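PDB 5ZWT: acyl carrier protein from Leishmania major, which probably carries growing acyl chains on a phosphopantetheine arm during fatty acid biosynthesis. Local coordinates for residues E64-I69 and V73-Q78; R10-V15 and V26-H31. The protein carries 1 engineered substitution. One frame throughout, in Å; residues are numbered along the deposited sequence.

Interaction 1. Residues E64-I69 and V73-Q78; sequences EKIQSI and VEYIAQ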
loop_
_atom_site.group_PDB
_atom_site.type_symbol
_atom_site.label_atom_id
_atom_site.label_comp_id
_atom_site.label_asym_id
_atom_site.label_seq_id
_atom_site.Cartn_x
_atom_site.Cartn_y
_atom_site.Cartn_z
ATOM N N GLU A 64 2.764 10.513 20.834
ATOM C CA GLU A 64 3.488 11.735 21.177
ATOM C C GLU A 64 4.728 11.930 20.314
ATOM O O GLU A 64 5.150 13.069 20.087
ATOM C CB GLU A 64 3.911 11.717 22.654
ATOM C CG GLU A 64 2.793 11.577 23.682
ATOM C CD GLU A 64 3.319 11.409 25.113
ATOM O OE1 GLU A 64 4.543 11.232 25.291
ATOM O OE2 GLU A 64 2.501 11.442 26.057
ATOM N N LYS A 65 5.326 10.842 19.832
ATOM C CA LYS A 65 6.529 10.948 19.021
ATOM C C LYS A 65 6.246 11.352 17.580
ATOM O O LYS A 65 7.174 11.765 16.876
ATOM C CB LYS A 65 7.289 9.621 19.049
ATOM N N ILE A 66 4.993 11.263 17.134
ATOM C CA ILE A 66 4.623 11.533 15.743
ATOM C C ILE A 66 4.474 13.043 15.574
ATOM O O ILE A 66 3.442 13.617 15.926
ATOM C CB ILE A 66 3.341 10.794 15.350
ATOM C CG1 ILE A 66 3.478 9.284 15.614
ATOM C CG2 ILE A 66 3.031 11.046 13.903
ATOM C CD1 ILE A 66 2.318 8.431 15.096
ATOM N N GLN A 67 5.492 13.697 15.003
ATOM C CA GLN A 67 5.464 15.144 14.807
ATOM C C GLN A 67 5.750 15.555 13.366
ATOM O O GLN A 67 5.923 16.749 13.089
ATOM C CB GLN A 67 6.460 15.833 15.751
ATOM C CG GLN A 67 6.136 15.692 17.229
ATOM C CD GLN A 67 4.861 16.428 17.606
ATOM O OE1 GLN A 67 4.514 17.441 16.995
ATOM N NE2 GLN A 67 4.181 15.948 18.648
ATOM N N SER A 68 5.815 14.607 12.448
ATOM C CA SER A 68 6.119 14.897 11.057
ATOM C C SER A 68 5.582 13.741 10.236
ATOM O O SER A 68 5.262 12.674 10.771
ATOM C CB SER A 68 7.622 15.048 10.841
ATOM O OG SER A 68 8.254 13.776 10.981
ATOM N N ILE A 69 5.529 13.940 8.925
ATOM C CA ILE A 69 5.097 12.848 8.056
ATOM C C ILE A 69 6.104 11.701 8.078
ATOM O O ILE A 69 5.678 10.534 8.120
ATOM C CB ILE A 69 4.784 13.362 6.641
ATOM C CG1 ILE A 69 3.508 14.230 6.728
ATOM C CG2 ILE A 69 4.625 12.203 5.658
ATOM C CD1 ILE A 69 2.906 14.591 5.383
ATOM N N VAL A 73 4.979 7.854 8.900
ATOM C CA VAL A 73 5.181 6.778 7.938
ATOM C C VAL A 73 6.096 5.700 8.514
ATOM O O VAL A 73 5.831 4.502 8.359
ATOM C CB VAL A 73 5.715 7.348 6.612
ATOM C CG1 VAL A 73 6.098 6.225 5.680
ATOM C CG2 VAL A 73 4.636 8.217 5.956
ATOM N N GLU A 74 7.167 6.102 9.209
ATOM C CA GLU A 74 8.069 5.122 9.815
ATOM C C GLU A 74 7.341 4.260 10.838
ATOM O O GLU A 74 7.538 3.039 10.889
ATOM C CB GLU A 74 9.256 5.833 10.467
ATOM C CG GLU A 74 10.280 6.394 9.486
ATOM C CD GLU A 74 11.244 7.365 10.150
ATOM O OE1 GLU A 74 11.695 8.324 9.483
ATOM O OE2 GLU A 74 11.535 7.176 11.352
ATOM N N TYR A 75 6.468 4.876 11.635
ATOM C CA TYR A 75 5.730 4.136 12.648
ATOM C C TYR A 75 4.696 3.218 12.019
ATOM O O TYR A 75 4.587 2.043 12.391
ATOM C CB TYR A 75 5.041 5.104 13.602
ATOM C CG TYR A 75 4.137 4.397 14.569
ATOM C CD1 TYR A 75 4.650 3.824 15.722
ATOM C CD2 TYR A 75 2.775 4.272 14.316
ATOM C CE1 TYR A 75 3.836 3.165 16.608
ATOM C CE2 TYR A 75 1.952 3.608 15.197
ATOM C CZ TYR A 75 2.490 3.056 16.342
ATOM O OH TYR A 75 1.684 2.392 17.236
ATOM N N ILE A 76 3.896 3.746 11.090
ATOM C CA ILE A 76 2.814 2.951 10.526
ATOM C C ILE A 76 3.373 1.785 9.721
ATOM O O ILE A 76 2.886 0.652 9.824
ATOM C CB ILE A 76 1.882 3.830 9.670
ATOM C CG1 ILE A 76 1.198 4.909 10.522
ATOM C CG2 ILE A 76 0.822 2.965 8.981
ATOM C CD1 ILE A 76 0.195 4.371 11.504
ATOM N N ALA A 77 4.413 2.034 8.924
ATOM C CA ALA A 77 4.958 0.979 8.078
ATOM C C ALA A 77 5.513 -0.180 8.901
ATOM O O ALA A 77 5.438 -1.337 8.469
ATOM C CB ALA A 77 6.043 1.548 7.165
ATOM N N GLN A 78 6.063 0.109 10.082
ATOM C CA GLN A 78 6.640 -0.907 10.956
ATOM C C GLN A 78 5.610 -1.605 11.833
ATOM O O GLN A 78 5.927 -2.641 12.429
ATOM C CB GLN A 78 7.719 -0.283 11.847
#
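I66 is the first residue of 64-69 to meet the helix, and it does so with the far end of its side chain. Its CB points toward 73-78, and with CD1 anti to CA (chi2 -173°) the chain runs out extended until CD1 lies 4.3 Å from CD2 of Y75, coming at the ring obliquely. Y75 also packs on I58 and P59. Q67 and S68 turn instead to the start of the helix: S68 is the N-cap residue, its OG accepting from the backbone N of D71, while OD2 of D71 takes the backbone N of Q67, one residue before the cap. I69 then opens helix 69-78. Its O accepts from V73 N at 2.9 Å, with an N-H...O angle of 165°, which is the first-turn alpha-helical bond. Alongside that bond the branch methyls I69 CG2 and V73 CG2 sit 4.0 Å apart, and V73 CG2 also rests 3.3 Å from I69 O. The chemistry is therefore mostly apolar, with one straight backbone bond: the cap and first-turn bond define the helix start, and beyond it the loop meets the helix flank through one apolar methyl-to-ring contact.

Interaction 2. Residues R10-V15 and V26-H31; sequences RVLEVV and VTPESH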
loop_
_atom_site.group_PDB
_atom_site.type_symbol
_atom_site.label_atom_id
_atom_site.label_comp_id
_atom_site.label_asym_id
_atom_site.label_seq_id
_atom_site.Cartn_x
_atom_site.Cartn_y
_atom_site.Cartn_z
ATOM N N ARG A 10 -0.928 7.193 1.584
ATOM C CA ARG A 10 -2.156 7.401 2.328
ATOM C C ARG A 10 -1.959 8.419 3.446
ATOM O O ARG A 10 -2.879 9.184 3.731
ATOM C CB ARG A 10 -2.675 6.061 2.846
ATOM C CG ARG A 10 -3.111 5.121 1.701
ATOM C CD ARG A 10 -3.262 3.694 2.184
ATOM N NE ARG A 10 -4.165 3.585 3.320
ATOM C CZ ARG A 10 -4.328 2.464 4.024
ATOM N NH1 ARG A 10 -3.649 1.375 3.690
ATOM N NH2 ARG A 10 -5.164 2.429 5.057
ATOM N N VAL A 11 -0.767 8.497 4.045
ATOM C CA VAL A 11 -0.565 9.549 5.045
ATOM C C VAL A 11 -0.632 10.923 4.397
ATOM O O VAL A 11 -1.222 11.860 4.959
ATOM C CB VAL A 11 0.759 9.356 5.807
ATOM C CG1 VAL A 11 1.029 10.583 6.709
ATOM C CG2 VAL A 11 0.683 8.105 6.653
ATOM N N LEU A 12 -0.076 11.060 3.187
ATOM C CA LEU A 12 -0.065 12.367 2.528
ATOM C C LEU A 12 -1.479 12.851 2.299
ATOM O O LEU A 12 -1.766 14.038 2.484
ATOM C CB LEU A 12 0.696 12.314 1.194
ATOM C CG LEU A 12 2.228 12.207 1.229
ATOM C CD1 LEU A 12 2.760 11.923 -0.157
ATOM C CD2 LEU A 12 2.852 13.476 1.786
ATOM N N GLU A 13 -2.393 11.941 1.948
ATOM C CA GLU A 13 -3.750 12.382 1.645
ATOM C C GLU A 13 -4.524 12.690 2.914
ATOM O O GLU A 13 -5.329 13.641 2.937
ATOM C CB GLU A 13 -4.481 11.316 0.822
ATOM C CG GLU A 13 -5.341 11.879 -0.316
ATOM C CD GLU A 13 -4.510 12.620 -1.354
ATOM O OE1 GLU A 13 -3.446 12.102 -1.751
ATOM O OE2 GLU A 13 -4.909 13.735 -1.754
ATOM N N VAL A 14 -4.245 11.966 4.000
ATOM C CA VAL A 14 -4.840 12.326 5.283
ATOM C C VAL A 14 -4.425 13.739 5.673
ATOM O O VAL A 14 -5.260 14.560 6.073
ATOM C CB VAL A 14 -4.450 11.309 6.375
ATOM C CG1 VAL A 14 -4.893 11.819 7.750
ATOM C CG2 VAL A 14 -5.102 9.965 6.068
ATOM N N VAL A 15 -3.132 14.053 5.546
ATOM C CA VAL A 15 -2.642 15.342 6.032
ATOM C C VAL A 15 -3.112 16.466 5.127
ATOM O O VAL A 15 -3.557 17.517 5.603
ATOM C CB VAL A 15 -1.101 15.342 6.128
ATOM C CG1 VAL A 15 -0.604 16.766 6.409
ATOM C CG2 VAL A 15 -0.621 14.405 7.220
ATOM N N VAL A 26 2.481 20.394 1.749
ATOM C CA VAL A 26 2.733 19.068 2.313
ATOM C C VAL A 26 3.689 18.281 1.418
ATOM O O VAL A 26 3.382 18.035 0.255
ATOM C CB VAL A 26 1.393 18.327 2.474
ATOM C CG1 VAL A 26 1.591 16.865 2.854
ATOM C CG2 VAL A 26 0.523 19.034 3.512
ATOM N N THR A 27 4.799 17.801 1.979
ATOM C CA THR A 27 5.712 16.881 1.307
ATOM C C THR A 27 5.903 15.655 2.180
ATOM O O THR A 27 5.466 15.628 3.334
ATOM C CB THR A 27 7.087 17.514 1.033
ATOM O OG1 THR A 27 7.831 17.622 2.258
ATOM C CG2 THR A 27 6.938 18.878 0.449
ATOM N N PRO A 28 6.549 14.606 1.656
ATOM C CA PRO A 28 6.914 13.466 2.520
ATOM C C PRO A 28 7.811 13.818 3.709
ATOM O O PRO A 28 7.980 12.964 4.589
ATOM C CB PRO A 28 7.637 12.511 1.566
ATOM C CG PRO A 28 7.192 12.898 0.190
ATOM C CD PRO A 28 6.645 14.279 0.218
ATOM N N GLU A 29 8.367 15.028 3.788
ATOM C CA GLU A 29 9.193 15.411 4.928
ATOM C C GLU A 29 8.576 16.504 5.792
ATOM O O GLU A 29 9.266 17.047 6.659
ATOM C CB GLU A 29 10.590 15.844 4.460
ATOM C CG GLU A 29 11.147 14.917 3.384
ATOM C CD GLU A 29 11.919 13.759 3.996
ATOM O OE1 GLU A 29 12.271 12.801 3.270
ATOM O OE2 GLU A 29 12.077 13.758 5.238
ATOM N N SER A 30 7.296 16.820 5.616
ATOM C CA SER A 30 6.708 17.940 6.341
ATOM C C SER A 30 6.673 17.658 7.837
ATOM O O SER A 30 6.241 16.581 8.273
ATOM C CB SER A 30 5.295 18.229 5.827
ATOM O OG SER A 30 5.353 18.708 4.495
ATOM N N HIS A 31 7.144 18.627 8.614
ATOM C CA HIS A 31 7.005 18.617 10.062
ATOM C C HIS A 31 5.739 19.369 10.420
ATOM O O HIS A 31 5.502 20.475 9.919
ATOM C CB HIS A 31 8.213 19.269 10.746
ATOM C CG HIS A 31 9.475 18.463 10.657
ATOM N ND1 HIS A 31 10.103 17.944 11.771
ATOM C CD2 HIS A 31 10.245 18.117 9.598
ATOM C CE1 HIS A 31 11.193 17.295 11.399
ATOM N NE2 HIS A 31 11.305 17.389 10.086
#
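L12 and V15, one turn apart on helix 3-16, make the apolar part of this contact with V26 and P28. L12 reaches over with CD2, which lies 3.8 Å from V26 CG1 and 4.2 Å from P28 CD. CG of L12 is anti to the carbonyl carbon (chi1 -73°) and CD1 continues the chain, anti to CA, so that CD2 is the branch turned to the loop. V15 meets the same valine from the next turn, its CG1 3.8 Å from V26 CG2; V26 CG1 touches both L12 and V15, while CG2 faces V15. The same L12 CD2 also packs on backbone, 3.7 Å from T27 O.

No hydrogen bond crosses between the segments; the polar bonds serve to shape the loop. A type I beta turn runs from T27 to S30, closed by S30 N to T27 O. S30 OG accepts from T27 N at 2.7 Å with a nearly straight N-H...O angle of 175°, and T27 OG1 accepts from E29 N at 3.1 Å, an ST turn. The T27 and S30 side chains thus grip the turn, with P28 inside it and V26 just before it.

Around the contact, I69 of helix 69-78 touches both L12 and V26, and L36 lies on V15. Another side of helix 3-16 faces helix 40-53, where V14 packs on A49 and I50.

Interaction 2 closes before interaction 1 opens, so the two follow one another along the chain, with helix 40-53 and the short helix 60-63 coming between. Their centres are 11 Å apart, and each lies about 6 Å from the centre of the chain. They meet directly at the start of helix 69-78, where I69 N probably donates to S30 O (2.8 Å) and I69 CD1 packs on T27 O. The turn in 26-31 is thus wedged between helix 3-16 and the beginning of helix 69-78. Interaction 2 packs the loop before helix 40-53 on helix 3-16, interaction 1 sets the loop before helix 69-78 on that helix, and I69 connects them, tying first helix to last.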